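Local structure of probable glutathione reductase (Sinorhizobium meliloti, 4DNA) at residues D7-G12 with K30-E35. The protein probably catalyses the NADPH-dependent reduction of glutathione disulfide to glutathione, as an FAD-containing homodimer. Residues are numbered along the deposited sequence; the frame is centred on the assembly and turned at random.
With FAD (flavin-adenine dinucleotide), chain C.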
ATOM      1  N   ASP A   7      11.316 -41.023  10.185  1.00 92.53           N
ATOM      2  CA  ASP A   7      11.180 -41.002   8.742  1.00 93.42           C
ATOM      3  C   ASP A   7      11.948 -39.799   8.221  1.00 89.94           C
ATOM      4  O   ASP A   7      12.541 -39.853   7.144  1.00 88.87           O
ATOM      5  CB  ASP A   7       9.709 -40.937   8.326  1.00 93.00           C
ATOM      6  CG  ASP A   7       8.940 -42.187   8.714  1.00 99.04           C
ATOM      7  OD1 ASP A   7       9.096 -43.234   8.037  1.00 99.42           O
ATOM      8  OD2 ASP A   7       8.178 -42.129   9.706  1.00100.71           O
ATOM      9  N   LEU A   8      11.955 -38.727   9.013  1.00 89.18           N
ATOM     10  CA  LEU A   8      12.504 -37.455   8.569  1.00 85.82           C
ATOM     11  C   LEU A   8      13.131 -36.634   9.685  1.00 85.87           C
ATOM     12  O   LEU A   8      12.417 -36.069  10.509  1.00 85.42           O
ATOM     13  CB  LEU A   8      11.421 -36.612   7.889  1.00 84.21           C
ATOM     14  CG  LEU A   8      11.914 -35.224   7.468  1.00 82.28           C
ATOM     15  CD1 LEU A   8      12.724 -35.290   6.179  1.00 81.26           C
ATOM     16  CD2 LEU A   8      10.752 -34.264   7.324  1.00 79.53           C
ATOM     17  N   PHE A   9      14.459 -36.541   9.693  1.00 85.61           N
ATOM     18  CA  PHE A   9      15.132 -35.576  10.554  1.00 84.46           C
ATOM     19  C   PHE A   9      15.359 -34.263   9.812  1.00 81.84           C
ATOM     20  O   PHE A   9      15.789 -34.261   8.656  1.00 80.73           O
ATOM     21  CB  PHE A   9      16.455 -36.120  11.105  1.00 85.33           C
ATOM     22  CG  PHE A   9      16.931 -35.394  12.333  1.00 85.09           C
ATOM     23  CD1 PHE A   9      17.585 -34.165  12.229  1.00 83.50           C
ATOM     24  CD2 PHE A   9      16.705 -35.922  13.592  1.00 85.88           C
ATOM     25  CE1 PHE A   9      18.012 -33.487  13.355  1.00 83.32           C
ATOM     26  CE2 PHE A   9      17.133 -35.250  14.721  1.00 86.12           C
ATOM     27  CZ  PHE A   9      17.785 -34.032  14.604  1.00 85.24           C
ATOM     28  N   VAL A  10      15.053 -33.161  10.493  1.00 79.69           N
ATOM     29  CA  VAL A  10      15.222 -31.806   9.975  1.00 77.13           C
ATOM     30  C   VAL A  10      16.263 -31.087  10.832  1.00 76.20           C
ATOM     31  O   VAL A  10      16.046 -30.880  12.026  1.00 76.85           O
ATOM     32  CB  VAL A  10      13.893 -31.014  10.048  1.00 75.14           C
ATOM     33  CG1 VAL A  10      14.103 -29.557   9.687  1.00 74.10           C
ATOM     34  CG2 VAL A  10      12.841 -31.620   9.143  1.00 75.24           C
ATOM     35  N   ILE A  11      17.389 -30.714  10.239  1.00 74.55           N
ATOM     36  CA  ILE A  11      18.385 -29.946  10.972  1.00 74.21           C
ATOM     37  C   ILE A  11      18.186 -28.457  10.726  1.00 73.08           C
ATOM     38  O   ILE A  11      18.384 -27.981   9.608  1.00 72.43           O
ATOM     39  CB  ILE A  11      19.828 -30.309  10.583  1.00 74.37           C
ATOM     40  CG1 ILE A  11      20.040 -31.820  10.590  1.00 76.69           C
ATOM     41  CG2 ILE A  11      20.800 -29.646  11.543  1.00 76.32           C
ATOM     42  CD1 ILE A  11      21.379 -32.258  10.023  1.00 77.72           C
ATOM     43  N   GLY A  12      17.813 -27.730  11.775  1.00 71.62           N
ATOM     44  CA  GLY A  12      17.645 -26.277  11.698  1.00 72.01           C
ATOM     45  C   GLY A  12      16.200 -25.860  11.877  1.00 74.27           C
ATOM     46  O   GLY A  12      15.335 -26.318  11.140  1.00 75.17           O
ATOM     47  N   LYS A  30       6.936 -40.012  11.201  1.00 91.32           N
ATOM     48  CA  LYS A  30       7.867 -39.832  12.306  1.00 93.69           C
ATOM     49  C   LYS A  30       8.882 -38.745  11.929  1.00 91.59           C
ATOM     50  O   LYS A  30       9.766 -38.979  11.099  1.00 91.76           O
ATOM     51  CB  LYS A  30       8.596 -41.143  12.590  1.00 97.29           C
ATOM     52  CG  LYS A  30       7.872 -42.118  13.501  1.00 99.79           C
ATOM     53  CD  LYS A  30       8.564 -42.180  14.854  1.00 98.60           C
ATOM     54  CE  LYS A  30       8.892 -43.613  15.233  1.00 99.01           C
ATOM     55  NZ  LYS A  30      10.089 -43.656  16.117  1.00 99.08           N
ATOM     56  N   VAL A  31       8.746 -37.561  12.523  1.00 88.18           N
ATOM     57  CA  VAL A  31       9.651 -36.440  12.232  1.00 87.03           C
ATOM     58  C   VAL A  31      10.399 -36.026  13.496  1.00 86.37           C
ATOM     59  O   VAL A  31       9.841 -36.080  14.590  1.00 89.08           O
ATOM     60  CB  VAL A  31       8.885 -35.208  11.665  1.00 85.63           C
ATOM     61  CG1 VAL A  31       9.828 -34.063  11.331  1.00 82.86           C
ATOM     62  CG2 VAL A  31       8.070 -35.578  10.432  1.00 86.77           C
ATOM     63  N   ALA A  32      11.654 -35.621  13.354  1.00 85.29           N
ATOM     64  CA  ALA A  32      12.394 -35.000  14.455  1.00 86.16           C
ATOM     65  C   ALA A  32      13.063 -33.692  14.001  1.00 83.89           C
ATOM     66  O   ALA A  32      13.502 -33.581  12.854  1.00 83.11           O
ATOM     67  CB  ALA A  32      13.420 -35.970  15.014  1.00 87.17           C
ATOM     68  N   ILE A  33      13.136 -32.703  14.887  1.00 82.65           N
ATOM     69  CA  ILE A  33      13.744 -31.415  14.530  1.00 80.53           C
ATOM     70  C   ILE A  33      14.624 -30.826  15.639  1.00 81.00           C
ATOM     71  O   ILE A  33      14.235 -30.801  16.810  1.00 82.69           O
ATOM     72  CB  ILE A  33      12.687 -30.388  14.019  1.00 80.30           C
ATOM     73  CG1 ILE A  33      13.345 -29.037  13.667  1.00 78.08           C
ATOM     74  CG2 ILE A  33      11.534 -30.236  15.005  1.00 79.79           C
ATOM     75  CD1 ILE A  33      12.554 -28.163  12.712  1.00 75.24           C
ATOM     76  N   ALA A  34      15.806 -30.355  15.254  1.00 80.17           N
ATOM     77  CA  ALA A  34      16.769 -29.809  16.202  1.00 81.94           C
ATOM     78  C   ALA A  34      17.137 -28.354  15.914  1.00 81.49           C
ATOM     79  O   ALA A  34      17.567 -28.022  14.802  1.00 79.76           O
ATOM     80  CB  ALA A  34      18.018 -30.672  16.219  1.00 82.01           C
ATOM     81  N   GLU A  35      16.970 -27.489  16.916  1.00 81.01           N
ATOM     82  CA  GLU A  35      17.460 -26.112  16.819  1.00 79.58           C
ATOM     83  C   GLU A  35      18.484 -25.824  17.918  1.00 81.59           C
ATOM     84  O   GLU A  35      18.217 -26.049  19.102  1.00 83.07           O
ATOM     85  CB  GLU A  35      16.305 -25.100  16.847  1.00 78.46           C
ATOM     86  CG  GLU A  35      16.716 -23.658  17.121  1.00 78.69           C
ATOM     87  CD  GLU A  35      17.397 -22.974  15.937  1.00 75.10           C
ATOM     88  OE1 GLU A  35      16.781 -22.913  14.854  1.00 74.25           O
ATOM     89  OE2 GLU A  35      18.536 -22.467  16.087  1.00 73.65           O
TER
HETATM   90  PA  FAD C 500      17.174 -19.680   9.187  1.00 71.98           P
HETATM   91  O1A FAD C 500      18.491 -18.959   8.958  1.00 70.48           O
HETATM   92  O2A FAD C 500      15.862 -18.943   9.340  1.00 72.80           O
HETATM   93  O5B FAD C 500      17.321 -20.626  10.476  1.00 72.78           O
HETATM   94  C5B FAD C 500      17.945 -21.916  10.432  1.00 72.43           C
HETATM   95  C4B FAD C 500      18.143 -22.328  11.882  1.00 72.55           C
HETATM   96  O4B FAD C 500      19.017 -23.447  12.025  1.00 71.01           O
HETATM   97  C3B FAD C 500      18.758 -21.183  12.663  1.00 72.84           C
HETATM   98  O3B FAD C 500      17.870 -20.839  13.736  1.00 71.60           O
HETATM   99  C2B FAD C 500      20.098 -21.716  13.130  1.00 72.62           C
HETATM  100  O2B FAD C 500      20.439 -21.213  14.422  1.00 72.55           O
HETATM  101  C1B FAD C 500      19.889 -23.223  13.135  1.00 73.72           C
HETATM  102  N9A FAD C 500      21.125 -24.012  12.918  1.00 74.97           N
HETATM  103  C8A FAD C 500      22.173 -23.612  12.173  1.00 75.00           C
HETATM  104  N7A FAD C 500      23.151 -24.548  12.124  1.00 76.00           N
HETATM  105  C5A FAD C 500      22.715 -25.583  12.851  1.00 76.74           C
HETATM  106  C6A FAD C 500      23.279 -26.898  13.194  1.00 78.41           C
HETATM  107  N6A FAD C 500      24.512 -27.204  12.721  1.00 79.46           N
HETATM  108  N1A FAD C 500      22.533 -27.725  13.974  1.00 78.97           N
HETATM  109  C2A FAD C 500      21.310 -27.353  14.427  1.00 78.08           C
HETATM  110  N3A FAD C 500      20.737 -26.160  14.147  1.00 77.06           N
HETATM  111  C4A FAD C 500      21.381 -25.242  13.374  1.00 76.58           C
HETATM  112  N1  FAD C 500      13.816 -12.082   4.272  1.00 64.60           N
HETATM  113  C2  FAD C 500      12.665 -11.590   3.762  1.00 64.16           C
HETATM  114  O2  FAD C 500      11.991 -12.298   2.982  1.00 64.41           O
HETATM  115  N3  FAD C 500      12.226 -10.355   4.070  1.00 64.02           N
HETATM  116  C4  FAD C 500      12.891  -9.525   4.898  1.00 64.26           C
HETATM  117  O4  FAD C 500      12.437  -8.385   5.165  1.00 64.22           O
HETATM  118  C4X FAD C 500      14.168  -9.996   5.490  1.00 64.55           C
HETATM  119  N5  FAD C 500      14.894  -9.228   6.332  1.00 64.58           N
HETATM  120  C5X FAD C 500      16.055  -9.703   6.858  1.00 65.29           C
HETATM  121  C6  FAD C 500      16.804  -8.909   7.727  1.00 65.50           C
HETATM  122  C7  FAD C 500      18.004  -9.385   8.266  1.00 65.90           C
HETATM  123  C7M FAD C 500      18.776  -8.490   9.203  1.00 66.33           C
HETATM  124  C8  FAD C 500      18.486 -10.761   7.926  1.00 66.03           C
HETATM  125  C8M FAD C 500      19.761 -11.334   8.486  1.00 66.53           C
HETATM  126  C9  FAD C 500      17.743 -11.551   7.060  1.00 66.02           C
HETATM  127  C9A FAD C 500      16.553 -11.076   6.513  1.00 65.10           C
HETATM  128  N10 FAD C 500      15.807 -11.890   5.638  1.00 65.06           N
HETATM  129  C10 FAD C 500      14.602 -11.367   5.111  1.00 64.81           C
HETATM  130  C1' FAD C 500      16.299 -13.237   5.294  1.00 65.65           C
HETATM  131  C2' FAD C 500      15.590 -14.354   6.047  1.00 67.39           C
HETATM  132  O2' FAD C 500      15.687 -14.117   7.455  1.00 66.91           O
HETATM  133  C3' FAD C 500      16.180 -15.714   5.668  1.00 69.69           C
HETATM  134  O3' FAD C 500      16.234 -15.791   4.239  1.00 68.86           O
HETATM  135  C4' FAD C 500      15.365 -16.893   6.202  1.00 68.81           C
HETATM  136  O4' FAD C 500      15.438 -16.915   7.633  1.00 70.33           O
HETATM  137  C5' FAD C 500      15.884 -18.211   5.654  1.00 70.03           C
HETATM  138  O5' FAD C 500      15.678 -19.225   6.634  1.00 71.78           O
HETATM  139  P   FAD C 500      16.403 -20.670   6.602  1.00 71.47           P
HETATM  140  O1P FAD C 500      15.349 -21.753   6.461  1.00 71.86           O
HETATM  141  O2P FAD C 500      17.579 -20.633   5.656  1.00 71.28           O
HETATM  142  O3P FAD C 500      16.993 -20.841   8.086  1.00 72.18           O
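The Phe9 ring leans across the neighbouring strand and overlaps two alanines: its CD2 atom meets the methyl of Ala32 (CD2 to CB 3.6 Å), while CZ reaches the CB of Ala34 at 3.7 Å. With CG anti to the backbone N (chi1 -160°), the ring is swung over the carbonyl of Ala32, whose O lies over one face, offset toward the rim. On the other face of the sheet Val10 and Ile33 run side by side, CG1 of the former 3.7 Å from CD1 of the latter, and Leu8 pairs more loosely with Val31. Between these layers the parallel strands exchange a ladder of backbone bonds, running from Ala32 N on Leu8 O to Gly12 N on Ala34 O. At the start, Lys30 O accepts from both Asp7 N and Leu8 N, and Asp7 OD2 takes Lys30 N through its anti lone pair (2.9 Å). At the far end Glu35 grips the adenosine ribose of FAD, OE1 receiving O3B at 2.6 Å and OE2 receiving O2B. Gly12, first glycine of the Rossmann-type glycine-rich turn, brings its CA against the same ribose, near FAD O4B. This is the beta-alpha-beta unit of a Rossmann-type FAD-binding fold: helix 15-25 connects the strands and touches Leu8 and Val31, Ala115 of strand 115-117 lies against Phe9, Ile11 and Ala34, and strands 109-112 and 137-139 flank the pair in the sheet.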